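Local coordinates for protein beta sliding clamp (PDB 6DJ8) that probably forms a ring-shaped head-to-tail homodimer around DNA that tethers DNA polymerases and other proteins to it and confers processivity, at residues K223-L228 with K245-E250; M23-K28 with F251-I256; K158-V163 with V238-S243; I167-H172 with F351-S356. All blocks are in the same frame, centred on the assembly; numbering follows the deposited sequence.

Contact 1: residues K223-L228 with K245-E250; sequences KIFNFL and KKFYVE
The rings of Phe225 and Phe247 meet obliquely, their planes turned 52° from each other and their centroids 5.5 Å apart. The closest atoms are Phe225 CZ and Phe247 CZ, 3.9 Å apart. The first bond of the Phe225 side chain does not aim at the strand; the length of the ring is what carries CZ and CE1 over to it. Phe247 reaches back because its CG stands anti to the backbone N (chi1 170°), which sends the ring from the strand into the layer between sheet and helix.

Aliphatic contacts complete the interface. Ile224 CD1 comes to the edge of the Phe247 ring, close to its plane, and lies 4.0 Å from CD2 of that ring. An extended side chain, with CG1 anti to the backbone N, takes the methyl that far. One helical turn later Leu228 CD2 meets Val249 CG1 at 4.0 Å, and no hydrogen bond joins the two segments.

The example illustrates how the layer between a helix and a sheet is filled: residues one turn apart on the helix match alternate residues on the strand. Helix 223-228 runs almost parallel to strand 246-250, at 7°, with the axes 11.4 Å apart. Ile224 and Leu228 also rest on Ile256 of strand 254-259, Phe247 and Val249 pack on Ile240 of strand 237-242, and Phe160 and Ile164 of helix 157-167 close on Phe225 and Leu228 within the central domain.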
loop_
_atom_site.group_PDB
_atom_site.type_symbol
_atom_site.label_atom_id
_atom_site.label_comp_id
_atom_site.label_asym_id
_atom_site.label_seq_id
_atom_site.Cartn_x
_atom_site.Cartn_y
_atom_site.Cartn_z
ATOM N N LYS A 223 2.434 22.378 8.605
ATOM C CA LYS A 223 2.309 21.740 7.285
ATOM C C LYS A 223 3.492 22.080 6.386
ATOM O O LYS A 223 4.038 21.194 5.714
ATOM C CB LYS A 223 0.997 22.130 6.607
ATOM C CG LYS A 223 0.834 21.545 5.192
ATOM C CD LYS A 223 -0.490 21.933 4.575
ATOM C CE LYS A 223 -0.687 21.274 3.190
ATOM N NZ LYS A 223 -1.960 21.748 2.572
ATOM N N ILE A 224 3.958 23.339 6.414
ATOM C CA ILE A 224 5.063 23.690 5.524
ATOM C C ILE A 224 6.306 22.870 5.843
ATOM O O ILE A 224 7.099 22.563 4.944
ATOM C CB ILE A 224 5.367 25.208 5.545
ATOM C CG1 ILE A 224 6.258 25.547 4.343
ATOM C CG2 ILE A 224 6.058 25.611 6.849
ATOM C CD1 ILE A 224 6.462 27.031 4.118
ATOM N N PHE A 225 6.490 22.465 7.108
ATOM C CA PHE A 225 7.672 21.672 7.424
ATOM C C PHE A 225 7.537 20.240 6.920
ATOM O O PHE A 225 8.516 19.656 6.452
ATOM C CB PHE A 225 7.950 21.718 8.933
ATOM C CG PHE A 225 8.265 23.105 9.399
ATOM C CD1 PHE A 225 9.486 23.677 9.088
ATOM C CD2 PHE A 225 7.310 23.880 10.028
ATOM C CE1 PHE A 225 9.772 24.992 9.458
ATOM C CE2 PHE A 225 7.589 25.175 10.398
ATOM C CZ PHE A 225 8.828 25.735 10.108
ATOM N N ASN A 226 6.345 19.653 7.012
ATOM C CA ASN A 226 6.144 18.347 6.380
ATOM C C ASN A 226 6.427 18.432 4.888
ATOM O O ASN A 226 7.143 17.596 4.336
ATOM C CB ASN A 226 4.728 17.849 6.653
ATOM C CG ASN A 226 4.513 17.548 8.133
ATOM O OD1 ASN A 226 5.440 17.103 8.804
ATOM N ND2 ASN A 226 3.302 17.785 8.643
ATOM N N PHE A 227 5.980 19.516 4.250
ATOM C CA PHE A 227 6.231 19.726 2.820
ATOM C C PHE A 227 7.727 19.829 2.530
ATOM O O PHE A 227 8.263 19.153 1.634
ATOM C CB PHE A 227 5.505 21.010 2.409
ATOM C CG PHE A 227 5.562 21.334 0.954
ATOM C CD1 PHE A 227 5.394 20.346 -0.008
ATOM C CD2 PHE A 227 5.694 22.654 0.548
ATOM C CE1 PHE A 227 5.399 20.667 -1.363
ATOM C CE2 PHE A 227 5.702 22.986 -0.803
ATOM C CZ PHE A 227 5.557 21.984 -1.756
ATOM N N LEU A 228 8.414 20.653 3.319
ATOM C CA LEU A 228 9.822 20.958 3.110
ATOM C C LEU A 228 10.698 19.719 3.204
ATOM O O LEU A 228 11.687 19.596 2.471
ATOM C CB LEU A 228 10.277 21.964 4.172
ATOM C CG LEU A 228 9.972 23.426 3.891
ATOM C CD1 LEU A 228 10.235 24.216 5.143
ATOM C CD2 LEU A 228 10.887 23.858 2.784
ATOM N N LYS A 245 4.153 38.892 9.414
ATOM C CA LYS A 245 3.023 38.038 9.116
ATOM C C LYS A 245 3.387 36.767 8.364
ATOM O O LYS A 245 2.535 35.879 8.256
ATOM C CB LYS A 245 1.978 38.811 8.294
ATOM N N LYS A 246 4.599 36.649 7.828
ATOM C CA LYS A 246 4.888 35.550 6.921
ATOM C C LYS A 246 6.227 34.895 7.228
ATOM O O LYS A 246 7.117 35.469 7.862
ATOM C CB LYS A 246 4.829 36.012 5.447
ATOM C CG LYS A 246 6.137 36.487 4.842
ATOM C CD LYS A 246 5.933 36.826 3.359
ATOM C CE LYS A 246 7.202 37.340 2.683
ATOM N NZ LYS A 246 8.214 36.274 2.462
ATOM N N PHE A 247 6.333 33.653 6.764
ATOM C CA PHE A 247 7.513 32.817 6.871
ATOM C C PHE A 247 7.950 32.460 5.456
ATOM O O PHE A 247 7.110 32.181 4.595
ATOM C CB PHE A 247 7.167 31.562 7.685
ATOM C CG PHE A 247 8.223 30.503 7.684
ATOM C CD1 PHE A 247 9.329 30.609 8.523
ATOM C CD2 PHE A 247 8.090 29.378 6.888
ATOM C CE1 PHE A 247 10.293 29.632 8.555
ATOM C CE2 PHE A 247 9.049 28.384 6.917
ATOM C CZ PHE A 247 10.162 28.508 7.754
ATOM N N TYR A 248 9.254 32.490 5.206
ATOM C CA TYR A 248 9.763 32.368 3.848
ATOM C C TYR A 248 10.992 31.480 3.863
ATOM O O TYR A 248 11.822 31.579 4.766
ATOM C CB TYR A 248 10.100 33.751 3.254
ATOM C CG TYR A 248 10.809 33.736 1.907
ATOM C CD1 TYR A 248 10.092 33.588 0.717
ATOM C CD2 TYR A 248 12.192 33.909 1.820
ATOM C CE1 TYR A 248 10.734 33.591 -0.514
ATOM C CE2 TYR A 248 12.840 33.916 0.589
ATOM C CZ TYR A 248 12.105 33.759 -0.571
ATOM O OH TYR A 248 12.736 33.761 -1.793
ATOM N N VAL A 249 11.098 30.600 2.872
ATOM C CA VAL A 249 12.206 29.654 2.776
ATOM C C VAL A 249 12.651 29.594 1.328
ATOM O O VAL A 249 11.820 29.570 0.412
ATOM C CB VAL A 249 11.814 28.252 3.266
ATOM C CG1 VAL A 249 12.931 27.269 3.004
ATOM C CG2 VAL A 249 11.519 28.294 4.717
ATOM N N GLU A 250 13.962 29.551 1.120
ATOM C CA GLU A 250 14.499 29.571 -0.230
ATOM C C GLU A 250 15.749 28.708 -0.244
ATOM O O GLU A 250 16.582 28.816 0.661
ATOM C CB GLU A 250 14.803 31.020 -0.647
ATOM C CG GLU A 250 15.627 31.159 -1.891
ATOM C CD GLU A 250 16.126 32.585 -2.086
ATOM O OE1 GLU A 250 17.306 32.755 -2.455
ATOM O OE2 GLU A 250 15.342 33.529 -1.851
#

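Contact 2: residues M23-K28 with F251-I256; sequences MNEIEK and FDNYKI
Tyr254 points its hydroxyl at helix 19-29, where two side chains one turn apart, Glu25 and Lys28, meet it near the plane of its ring. Tyr254 OH donates to Glu25 OE1 at 2.7 Å, and OE1 receives the bond on its syn lone pair. From the helix Lys28 crosses the tyrosine side chain at about a right angle, and its NZ donates to Tyr254 OH at 2.6 Å. The lysine is extended beyond CG, whereas the glutamate is bent at chi2 (-62°), which turns its carboxylate toward the strand although its first bond does not lead there. The carboxylate plane stands 57° from the tyrosine ring.

Asn253 approaches Glu25 from the opposite direction. Its ND2 donates to Glu25 OE2 across 3.1 Å in a fairly straight bond, 164° at the hydrogen. The partner lies in the amide plane of Asn253, yet the amide meets OE2 from well above the carboxylate plane. The stronger partner of ND2 is the carbonyl oxygen of Thr68 on strand 64-70, which helps to fix the amide. Both donors to Glu25 come from the type II' turn Phe251-Tyr254 that joins strands 246-251 and 254-259.

As a worked case of a polar domain junction, this contact ties a helix of the N-terminal domain to the hairpin of the central domain. The tyrosine hydroxyl stands between an ammonium group and a carboxylate, accepting from Lys28 while donating to Glu25, and the ammonium group would probably polarise it and strengthen the bond it gives to the carboxylate.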
loop_
_atom_site.group_PDB
_atom_site.type_symbol
_atom_site.label_atom_id
_atom_site.label_comp_id
_atom_site.label_asym_id
_atom_site.label_seq_id
_atom_site.Cartn_x
_atom_site.Cartn_y
_atom_site.Cartn_z
ATOM N N MET A 23 8.550 15.893 -14.359
ATOM C CA MET A 23 7.762 14.949 -13.568
ATOM C C MET A 23 8.046 15.125 -12.074
ATOM O O MET A 23 7.122 15.213 -11.252
ATOM C CB MET A 23 8.056 13.496 -14.001
ATOM C CG MET A 23 7.206 12.483 -13.271
ATOM S SD MET A 23 7.556 10.783 -13.791
ATOM C CE MET A 23 7.700 11.023 -15.591
ATOM N N ASN A 24 9.325 15.185 -11.706
ATOM C CA ASN A 24 9.670 15.341 -10.291
ATOM C C ASN A 24 9.140 16.656 -9.730
ATOM O O ASN A 24 8.597 16.691 -8.618
ATOM C CB ASN A 24 11.186 15.261 -10.109
ATOM C CG ASN A 24 11.726 13.861 -10.343
ATOM O OD1 ASN A 24 10.993 12.873 -10.237
ATOM N ND2 ASN A 24 13.012 13.771 -10.665
ATOM N N GLU A 25 9.276 17.748 -10.488
ATOM C CA GLU A 25 8.863 19.051 -9.967
ATOM C C GLU A 25 7.352 19.142 -9.850
ATOM O O GLU A 25 6.840 19.772 -8.922
ATOM C CB GLU A 25 9.395 20.179 -10.850
ATOM C CG GLU A 25 10.910 20.231 -10.984
ATOM C CD GLU A 25 11.658 20.463 -9.654
ATOM O OE1 GLU A 25 11.026 20.637 -8.587
ATOM O OE2 GLU A 25 12.902 20.481 -9.698
ATOM N N ILE A 26 6.611 18.524 -10.783
ATOM C CA ILE A 26 5.160 18.517 -10.641
ATOM C C ILE A 26 4.757 17.710 -9.411
ATOM O O ILE A 26 3.843 18.086 -8.667
ATOM C CB ILE A 26 4.482 17.947 -11.907
ATOM C CG1 ILE A 26 4.608 18.886 -13.098
ATOM C CG2 ILE A 26 3.022 17.713 -11.637
ATOM C CD1 ILE A 26 4.328 18.118 -14.419
ATOM N N GLU A 27 5.387 16.553 -9.218
ATOM C CA GLU A 27 5.092 15.733 -8.047
ATOM C C GLU A 27 5.310 16.526 -6.767
ATOM O O GLU A 27 4.469 16.500 -5.860
ATOM C CB GLU A 27 5.959 14.466 -8.072
ATOM C CG GLU A 27 5.597 13.401 -7.050
ATOM C CD GLU A 27 6.265 13.645 -5.708
ATOM O OE1 GLU A 27 7.313 14.330 -5.676
ATOM O OE2 GLU A 27 5.736 13.164 -4.685
ATOM N N LYS A 28 6.409 17.281 -6.702
ATOM C CA LYS A 28 6.682 18.111 -5.532
ATOM C C LYS A 28 5.636 19.201 -5.384
ATOM O O LYS A 28 5.025 19.341 -4.320
ATOM C CB LYS A 28 8.081 18.727 -5.648
ATOM C CG LYS A 28 9.205 17.711 -5.435
ATOM C CD LYS A 28 10.539 18.294 -5.839
ATOM C CE LYS A 28 11.646 17.252 -5.721
ATOM N NZ LYS A 28 13.005 17.849 -5.887
ATOM N N PHE A 251 15.857 27.839 -1.244
ATOM C CA PHE A 251 16.953 26.889 -1.378
ATOM C C PHE A 251 16.838 26.226 -2.737
ATOM O O PHE A 251 15.728 25.974 -3.212
ATOM C CB PHE A 251 16.923 25.812 -0.284
ATOM C CG PHE A 251 15.682 24.957 -0.292
ATOM C CD1 PHE A 251 14.534 25.371 0.355
ATOM C CD2 PHE A 251 15.677 23.722 -0.928
ATOM C CE1 PHE A 251 13.392 24.589 0.354
ATOM C CE2 PHE A 251 14.536 22.923 -0.926
ATOM C CZ PHE A 251 13.395 23.357 -0.276
ATOM N N ASP A 252 17.994 25.911 -3.324
ATOM C CA ASP A 252 18.090 25.332 -4.659
ATOM C C ASP A 252 17.193 26.082 -5.634
ATOM O O ASP A 252 17.292 27.307 -5.738
ATOM C CB ASP A 252 17.765 23.849 -4.610
ATOM C CG ASP A 252 18.809 23.061 -3.821
ATOM O OD1 ASP A 252 20.017 23.337 -3.982
ATOM O OD2 ASP A 252 18.429 22.181 -3.030
ATOM N N ASN A 253 16.269 25.395 -6.307
ATOM C CA ASN A 253 15.417 26.079 -7.273
ATOM C C ASN A 253 14.016 26.344 -6.728
ATOM O O ASN A 253 13.064 26.459 -7.508
ATOM C CB ASN A 253 15.358 25.290 -8.589
ATOM C CG ASN A 253 14.910 23.844 -8.402
ATOM O OD1 ASN A 253 15.254 23.184 -7.418
ATOM N ND2 ASN A 253 14.138 23.340 -9.360
ATOM N N TYR A 254 13.881 26.497 -5.403
ATOM C CA TYR A 254 12.590 26.614 -4.743
ATOM C C TYR A 254 12.464 27.908 -3.944
ATOM O O TYR A 254 13.445 28.443 -3.414
ATOM C CB TYR A 254 12.328 25.418 -3.810
ATOM C CG TYR A 254 12.416 24.083 -4.502
ATOM C CD1 TYR A 254 11.408 23.662 -5.368
ATOM C CD2 TYR A 254 13.506 23.245 -4.304
ATOM C CE1 TYR A 254 11.481 22.442 -6.015
ATOM C CE2 TYR A 254 13.591 22.027 -4.941
ATOM C CZ TYR A 254 12.577 21.627 -5.800
ATOM O OH TYR A 254 12.688 20.416 -6.441
ATOM N N LYS A 255 11.236 28.419 -3.889
ATOM C CA LYS A 255 10.846 29.494 -2.990
ATOM C C LYS A 255 9.488 29.112 -2.441
ATOM O O LYS A 255 8.630 28.637 -3.187
ATOM C CB LYS A 255 10.789 30.856 -3.694
ATOM C CG LYS A 255 12.076 31.255 -4.396
ATOM C CD LYS A 255 11.908 32.598 -5.114
ATOM C CE LYS A 255 13.228 33.101 -5.671
ATOM N NZ LYS A 255 13.049 34.340 -6.486
ATOM N N ILE A 256 9.324 29.226 -1.132
ATOM C CA ILE A 256 8.102 28.812 -0.455
ATOM C C ILE A 256 7.795 29.836 0.622
ATOM O O ILE A 256 8.709 30.347 1.276
ATOM C CB ILE A 256 8.238 27.405 0.171
ATOM C CG1 ILE A 256 9.144 26.523 -0.679
ATOM C CG2 ILE A 256 6.871 26.732 0.326
ATOM C CD1 ILE A 256 9.452 25.225 -0.048
#

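Contact 3: residues K158-V163 with V238-S243; sequences KSFKKV and VKIKFS
Phe160, in the first turn of helix 157-167, gives the helix its whole share of this contact, reaching toward strand 237-242, against Val238 and Ile240. Before it, Lys158 and Ser159 lie on the exposed side of the helix.

The side chain of Phe160 points inward. CG is anti to the backbone N (chi1 -168°), and the ring extends toward the sheet, where Ile240 comes from the opposite direction and lays its CD1 over one face. That methyl is 3.6 Å from the ring centroid and 18° off the normal, a well-formed CH-pi contact; its closest ring atom is Phe160 CZ, 3.5 Å from Ile240 CD1. Val238, two residues back along the strand, touches nearer the root: its CG1 is 4.0 Å from Phe160 CD2 and also approaches CB, the two side chains crossing at about a right angle. Farther along the helix, Lys162 looks outward to a salt bridge with Glu359.

Phe225 and Leu228 of helix 223-231 also lie against Phe160, as does Ile155 of the edge strand 151-156. The case exemplifies hydrophobic packing of a helix on a sheet: with no hydrogen bond between the segments, cohesion comes from dispersion and from the weak attraction of a methyl group for a pi face.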
loop_
_atom_site.group_PDB
_atom_site.type_symbol
_atom_site.label_atom_id
_atom_site.label_comp_id
_atom_site.label_asym_id
_atom_site.label_seq_id
_atom_site.Cartn_x
_atom_site.Cartn_y
_atom_site.Cartn_z
ATOM N N LYS A 158 21.055 19.878 5.414
ATOM C CA LYS A 158 21.108 18.648 6.198
ATOM C C LYS A 158 20.701 18.894 7.650
ATOM O O LYS A 158 19.923 18.125 8.224
ATOM C CB LYS A 158 22.516 18.057 6.115
ATOM C CG LYS A 158 22.755 16.854 7.005
ATOM C CD LYS A 158 23.969 16.052 6.533
ATOM C CE LYS A 158 24.651 15.310 7.678
ATOM N NZ LYS A 158 25.297 16.256 8.643
ATOM N N SER A 159 21.189 19.979 8.253
ATOM C CA SER A 159 20.811 20.273 9.631
ATOM C C SER A 159 19.323 20.584 9.735
ATOM O O SER A 159 18.628 20.059 10.613
ATOM C CB SER A 159 21.657 21.433 10.168
ATOM O OG SER A 159 23.027 21.132 9.972
ATOM N N PHE A 160 18.814 21.434 8.833
ATOM C CA PHE A 160 17.408 21.818 8.875
ATOM C C PHE A 160 16.502 20.606 8.737
ATOM O O PHE A 160 15.453 20.529 9.390
ATOM C CB PHE A 160 17.116 22.815 7.753
ATOM C CG PHE A 160 15.776 23.493 7.856
ATOM C CD1 PHE A 160 15.167 23.697 9.078
ATOM C CD2 PHE A 160 15.133 23.949 6.716
ATOM C CE1 PHE A 160 13.935 24.335 9.162
ATOM C CE2 PHE A 160 13.905 24.586 6.806
ATOM C CZ PHE A 160 13.313 24.783 8.036
ATOM N N LYS A 161 16.873 19.662 7.864
ATOM C CA LYS A 161 16.091 18.433 7.725
ATOM C C LYS A 161 16.052 17.657 9.033
ATOM O O LYS A 161 14.996 17.149 9.437
ATOM C CB LYS A 161 16.689 17.529 6.642
ATOM C CG LYS A 161 16.359 17.904 5.228
ATOM C CD LYS A 161 16.820 16.823 4.258
ATOM C CE LYS A 161 16.268 15.471 4.667
ATOM N NZ LYS A 161 15.859 14.678 3.479
ATOM N N LYS A 162 17.200 17.539 9.706
ATOM C CA LYS A 162 17.219 16.821 10.981
ATOM C C LYS A 162 16.316 17.504 12.001
ATOM O O LYS A 162 15.528 16.846 12.691
ATOM C CB LYS A 162 18.652 16.722 11.504
ATOM C CG LYS A 162 18.809 15.848 12.745
ATOM C CD LYS A 162 20.271 15.457 12.938
ATOM C CE LYS A 162 20.547 14.927 14.337
ATOM N NZ LYS A 162 21.887 14.265 14.388
ATOM N N VAL A 163 16.389 18.831 12.082
ATOM C CA VAL A 163 15.541 19.560 13.021
ATOM C C VAL A 163 14.067 19.350 12.695
ATOM O O VAL A 163 13.240 19.125 13.590
ATOM C CB VAL A 163 15.923 21.051 13.031
ATOM C CG1 VAL A 163 14.901 21.849 13.811
ATOM C CG2 VAL A 163 17.294 21.220 13.675
ATOM N N VAL A 238 20.177 26.568 2.955
ATOM C CA VAL A 238 18.787 27.008 2.890
ATOM C C VAL A 238 18.655 28.317 3.664
ATOM O O VAL A 238 19.131 28.415 4.802
ATOM C CB VAL A 238 17.810 25.939 3.431
ATOM C CG1 VAL A 238 18.314 25.341 4.725
ATOM C CG2 VAL A 238 16.411 26.540 3.620
ATOM N N LYS A 239 18.018 29.314 3.048
ATOM C CA LYS A 239 17.786 30.617 3.662
ATOM C C LYS A 239 16.370 30.618 4.211
ATOM O O LYS A 239 15.430 30.237 3.510
ATOM C CB LYS A 239 17.923 31.759 2.648
ATOM C CG LYS A 239 19.274 31.887 1.980
ATOM C CD LYS A 239 19.308 33.093 1.041
ATOM C CE LYS A 239 20.590 33.125 0.216
ATOM N NZ LYS A 239 21.781 33.619 0.927
ATOM N N ILE A 240 16.227 31.008 5.466
ATOM C CA ILE A 240 14.933 31.122 6.122
ATOM C C ILE A 240 14.752 32.573 6.526
ATOM O O ILE A 240 15.682 33.185 7.056
ATOM C CB ILE A 240 14.851 30.173 7.339
ATOM C CG1 ILE A 240 14.799 28.721 6.857
ATOM C CG2 ILE A 240 13.688 30.534 8.248
ATOM C CD1 ILE A 240 15.180 27.708 7.938
ATOM N N LYS A 241 13.562 33.120 6.287
ATOM C CA LYS A 241 13.276 34.517 6.589
ATOM C C LYS A 241 11.918 34.630 7.260
ATOM O O LYS A 241 11.018 33.830 7.000
ATOM C CB LYS A 241 13.298 35.389 5.326
ATOM C CG LYS A 241 14.647 35.452 4.622
ATOM C CD LYS A 241 14.546 36.259 3.327
ATOM C CE LYS A 241 15.815 36.172 2.494
ATOM N NZ LYS A 241 17.024 36.442 3.311
ATOM N N PHE A 242 11.789 35.617 8.150
ATOM C CA PHE A 242 10.548 35.908 8.853
ATOM C C PHE A 242 10.174 37.366 8.678
ATOM O O PHE A 242 11.041 38.245 8.743
ATOM C CB PHE A 242 10.682 35.676 10.347
ATOM C CG PHE A 242 10.718 34.251 10.755
ATOM C CD1 PHE A 242 11.924 33.593 10.856
ATOM C CD2 PHE A 242 9.557 33.580 11.082
ATOM C CE1 PHE A 242 11.978 32.291 11.267
ATOM C CE2 PHE A 242 9.602 32.262 11.488
ATOM C CZ PHE A 242 10.813 31.616 11.583
ATOM N N SER A 243 8.878 37.624 8.566
ATOM C CA SER A 243 8.333 38.976 8.615
ATOM C C SER A 243 7.307 39.037 9.748
ATOM O O SER A 243 7.163 38.095 10.534
ATOM C CB SER A 243 7.720 39.368 7.271
ATOM O OG SER A 243 6.384 38.912 7.170
#

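Contact 4: residues I167-H172 with F351-S356; sequences IAFSAH and FVEAIS
Phe169, Glu353 and Ala354 make up the contact, and Phe169 gives most to it. Its CG sits between the backbone N and the carbonyl carbon (chi1 76°), which directs the ring at helix 348-355. There Phe169 CZ lies 3.8 Å from Ala354 CA, where the small alanine lets the ring come close to the helix backbone. The carbonyl oxygen of Glu353 stands over one face toward the rim, and Ser170 OG over the other.

Glu353 slides past the phenylalanine in the opposite direction, its carboxylate plane 67° from the ring, and brings OE1 to 3.5 Å from Phe169 CB. A water bridges the segments, donating to Phe169 O at 2.6 Å and to Glu353 OE1 at 2.8 Å. The other carboxylate oxygen, OE2, pairs with Arg202 in a salt bridge.

Such a mixed interface illustrates how neighbouring domains can meet: the loop after helix 157-167 of the central domain packs on a helix of the C-terminal domain. Beneath both runs the sheet that the two domains share, with Arg202 and Ser204 of strand 202-211 touching Phe169, and His385 of the adjacent strand 383-387 meeting Phe169 and Ala354.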
loop_
_atom_site.group_PDB
_atom_site.type_symbol
_atom_site.label_atom_id
_atom_site.label_comp_id
_atom_site.label_asym_id
_atom_site.label_seq_id
_atom_site.Cartn_x
_atom_site.Cartn_y
_atom_site.Cartn_z
ATOM N N ILE A 167 11.072 17.804 15.026
ATOM C CA ILE A 167 10.097 18.773 15.508
ATOM C C ILE A 167 8.703 18.530 14.926
ATOM O O ILE A 167 7.707 18.564 15.658
ATOM C CB ILE A 167 10.579 20.207 15.203
ATOM C CG1 ILE A 167 11.678 20.620 16.185
ATOM C CG2 ILE A 167 9.428 21.180 15.297
ATOM C CD1 ILE A 167 11.146 21.033 17.546
ATOM N N ALA A 168 8.608 18.240 13.618
ATOM C CA ALA A 168 7.307 18.288 12.945
ATOM C C ALA A 168 6.293 17.329 13.570
ATOM O O ALA A 168 5.130 17.700 13.788
ATOM C CB ALA A 168 7.478 17.979 11.452
ATOM N N PHE A 169 6.706 16.091 13.867
ATOM C CA PHE A 169 5.735 15.089 14.307
ATOM C C PHE A 169 5.060 15.448 15.623
ATOM O O PHE A 169 3.955 14.961 15.891
ATOM C CB PHE A 169 6.414 13.712 14.419
ATOM C CG PHE A 169 7.284 13.555 15.651
ATOM C CD1 PHE A 169 8.627 13.898 15.617
ATOM C CD2 PHE A 169 6.748 13.051 16.840
ATOM C CE1 PHE A 169 9.444 13.747 16.770
ATOM C CE2 PHE A 169 7.540 12.873 17.970
ATOM C CZ PHE A 169 8.891 13.241 17.940
ATOM N N SER A 170 5.682 16.292 16.457
ATOM C CA SER A 170 5.098 16.627 17.752
ATOM C C SER A 170 4.007 17.688 17.692
ATOM O O SER A 170 3.260 17.840 18.671
ATOM C CB SER A 170 6.176 17.145 18.710
ATOM O OG SER A 170 6.961 16.099 19.217
ATOM N N ALA A 171 3.923 18.469 16.616
ATOM C CA ALA A 171 2.915 19.518 16.588
ATOM C C ALA A 171 1.533 18.888 16.583
ATOM O O ALA A 171 1.345 17.758 16.125
ATOM C CB ALA A 171 3.101 20.424 15.364
ATOM N N HIS A 172 0.561 19.609 17.129
ATOM C CA HIS A 172 -0.805 19.127 17.049
ATOM C C HIS A 172 -1.211 18.969 15.581
ATOM O O HIS A 172 -0.821 19.761 14.715
ATOM C CB HIS A 172 -1.751 20.081 17.774
ATOM C CG HIS A 172 -3.039 19.447 18.167
ATOM N ND1 HIS A 172 -4.016 19.117 17.256
ATOM C CD2 HIS A 172 -3.482 19.011 19.369
ATOM C CE1 HIS A 172 -5.019 18.529 17.885
ATOM N NE2 HIS A 172 -4.718 18.451 19.168
ATOM N N PHE A 351 5.341 7.106 22.137
ATOM C CA PHE A 351 6.636 6.518 22.462
ATOM C C PHE A 351 7.343 6.070 21.190
ATOM O O PHE A 351 8.488 6.455 20.923
ATOM C CB PHE A 351 6.409 5.334 23.423
ATOM C CG PHE A 351 7.619 4.906 24.226
ATOM C CD1 PHE A 351 8.782 5.668 24.265
ATOM C CD2 PHE A 351 7.575 3.725 24.958
ATOM C CE1 PHE A 351 9.883 5.252 25.022
ATOM C CE2 PHE A 351 8.676 3.304 25.739
ATOM C CZ PHE A 351 9.828 4.056 25.760
ATOM N N VAL A 352 6.641 5.286 20.368
ATOM C CA VAL A 352 7.222 4.756 19.134
ATOM C C VAL A 352 7.568 5.890 18.179
ATOM O O VAL A 352 8.650 5.905 17.579
ATOM C CB VAL A 352 6.254 3.753 18.467
ATOM C CG1 VAL A 352 6.718 3.410 17.055
ATOM C CG2 VAL A 352 6.099 2.481 19.325
ATOM N N GLU A 353 6.639 6.840 17.992
ATOM C CA GLU A 353 6.928 7.957 17.098
ATOM C C GLU A 353 8.172 8.700 17.546
ATOM O O GLU A 353 9.004 9.088 16.723
ATOM C CB GLU A 353 5.759 8.935 17.041
ATOM C CG GLU A 353 5.060 8.996 15.746
ATOM C CD GLU A 353 4.273 10.286 15.593
ATOM O OE1 GLU A 353 4.312 10.868 14.471
ATOM O OE2 GLU A 353 3.633 10.707 16.595
ATOM N N ALA A 354 8.297 8.938 18.854
ATOM C CA ALA A 354 9.433 9.715 19.331
ATOM C C ALA A 354 10.732 8.947 19.117
ATOM O O ALA A 354 11.683 9.464 18.523
ATOM C CB ALA A 354 9.233 10.085 20.805
ATOM N N ILE A 355 10.781 7.679 19.534
ATOM C CA ILE A 355 12.072 7.015 19.438
ATOM C C ILE A 355 12.466 6.761 17.986
ATOM O O ILE A 355 13.655 6.592 17.699
ATOM C CB ILE A 355 12.089 5.707 20.247
ATOM C CG1 ILE A 355 11.272 4.634 19.541
ATOM C CG2 ILE A 355 11.600 5.950 21.666
ATOM C CD1 ILE A 355 11.313 3.324 20.286
ATOM N N SER A 356 11.510 6.792 17.052
ATOM C CA SER A 356 11.856 6.557 15.656
ATOM C C SER A 356 12.707 7.674 15.059
ATOM O O SER A 356 13.284 7.481 13.988
ATOM C CB SER A 356 10.584 6.374 14.817
ATOM O OG SER A 356 10.007 7.642 14.504
HETATM O O HOH W 1 2.811 13.191 14.443
#

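Contacts 1 and 3 are buried and belong to the interior of the central domain: helices 223-231 and 157-167 pack on neighbouring strands of one sheet, wholly through apolar side chains. Contact 2 uses the next strand of that sheet, and Leu228 of contact 1 packs on its Phe251 and Ile256, but it faces the N-terminal domain and is partly buried, with hydrogen bonds and charge in place of hydrocarbon. Contact 4 looks the other way, to the C-terminal domain; centred about 26 Å from the centre of contact 2, it mixes an aromatic ring, a carboxylate and a water. The set thus runs from an apolar domain core to polar or mixed junctions between domains.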